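Side-chain contact in leukocyte-associated immunoglobulin-like receptor 1 (Mus musculus, PDB 4ESK), which acts as an inhibitory cell-surface receptor that restrains natural killer cells, B cells and T cells, seen here as its extracellular immunoglobulin-like domain: residues A[18-21]-A[22-26]. Numbering follows the deposited sequence.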
# COMPACT_ATOMS: atom_id res chain seq x y z
N LEU A 18 9.43 -6.12 5.02
CA LEU A 18 9.86 -5.05 5.90
C LEU A 18 9.61 -5.37 7.36
O LEU A 18 8.59 -5.93 7.71
CB LEU A 18 9.12 -3.76 5.55
CG LEU A 18 9.20 -3.25 4.11
CD1 LEU A 18 8.32 -2.00 3.98
CD2 LEU A 18 10.64 -2.92 3.73
N MET A 19 10.56 -4.95 8.20
CA MET A 19 10.45 -4.99 9.64
C MET A 19 10.02 -3.61 10.13
O MET A 19 10.58 -2.59 9.71
CB MET A 19 11.82 -5.32 10.22
CG MET A 19 11.93 -5.38 11.73
SD MET A 19 13.60 -5.91 12.18
CE MET A 19 14.29 -4.36 12.80
N ILE A 20 9.06 -3.59 11.05
CA ILE A 20 8.41 -2.38 11.50
C ILE A 20 8.33 -2.51 13.03
O ILE A 20 7.89 -3.53 13.51
CB ILE A 20 6.96 -2.31 10.94
CG1 ILE A 20 6.96 -2.39 9.40
CG2 ILE A 20 6.25 -1.05 11.41
CD1 ILE A 20 7.61 -1.20 8.71
N SER A 21 8.77 -1.49 13.77
CA SER A 21 8.67 -1.53 15.23
C SER A 21 7.24 -1.24 15.70
O SER A 21 6.59 -0.34 15.20
CB SER A 21 9.60 -0.48 15.85
OG SER A 21 10.92 -0.61 15.34
N GLN A 22 6.76 -1.99 16.69
CA GLN A 22 5.48 -1.68 17.33
C GLN A 22 5.45 -0.21 17.73
O GLN A 22 6.45 0.34 18.20
CB GLN A 22 5.29 -2.58 18.57
CG GLN A 22 3.87 -2.65 19.10
CD GLN A 22 3.76 -3.39 20.43
OE1 GLN A 22 4.76 -3.83 21.01
NE2 GLN A 22 2.52 -3.52 20.92
N GLY A 23 4.30 0.45 17.52
CA GLY A 23 4.14 1.86 17.82
C GLY A 23 4.57 2.78 16.70
O GLY A 23 4.44 3.99 16.82
N THR A 24 5.10 2.22 15.61
CA THR A 24 5.53 2.98 14.43
C THR A 24 4.32 3.51 13.67
O THR A 24 3.27 2.88 13.69
CB THR A 24 6.30 2.06 13.43
OG1 THR A 24 7.48 1.57 14.05
CG2 THR A 24 6.72 2.78 12.10
N PHE A 25 4.49 4.63 12.99
CA PHE A 25 3.50 5.09 12.01
C PHE A 25 3.97 4.72 10.60
O PHE A 25 5.05 5.13 10.16
CB PHE A 25 3.24 6.59 12.15
CG PHE A 25 2.45 6.95 13.37
CD1 PHE A 25 3.02 6.89 14.63
CD2 PHE A 25 1.12 7.36 13.27
CE1 PHE A 25 2.28 7.20 15.77
CE2 PHE A 25 0.38 7.68 14.40
CZ PHE A 25 0.97 7.60 15.65
N VAL A 26 3.16 3.90 9.92
CA VAL A 26 3.46 3.45 8.55
C VAL A 26 2.67 4.31 7.56
O VAL A 26 1.57 4.78 7.87
CB VAL A 26 3.10 1.96 8.37
CG1 VAL A 26 3.07 1.55 6.91
CG2 VAL A 26 4.08 1.06 9.12
O HOH W 1 9.85 0.70 12.21
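Ser21 and Thr24 meet across a type II beta turn that closes on a single acceptor, a worked example of how a strand is turned back within a few residues. The carbonyl O of Ser21 takes the backbone N-H of Thr24, with N and O 3.0 Å apart; the bond is bent, and the donor stands 28° off the carbonyl plane. Thr24 OG1 is modelled as a second donor to Ser21 O, but at 2.4 Å the pair is too close for the distance to be reliable. A chi1 of -62° turns this hydroxyl toward that carbonyl, beside its own backbone N, leaving CG2 anti to that N. Gly23 takes the third place of the turn with a positive phi of 86°, the conformation a type II turn needs there and one that glycine readily adopts.

The tightly packed part is apolar. Ile20 CG2, anti to its backbone N, comes 3.7 Å from Thr24 CB and 3.8 Å from Val26 CG2; its side chain crosses both at about a right angle, and Val70 also touches Ile20 and Thr24. The polar rim next to this patch is looser and wet: one water accepts from Ser21 N at 2.9 Å and donates to Thr24 OG1 at 3.1 Å, bridging strand and turn. Gln22 starts away from the strand, though its CB stays near Ser21, and its extended, exposed chain touches Val99 and Lys101.

Edge strand 17-21, running parallel to the C-terminal strand 88-100, corresponds to the A'-G pairing of immunoglobulin domains, and the turn carries the chain into strand 26-31, strand B of the facing sheet.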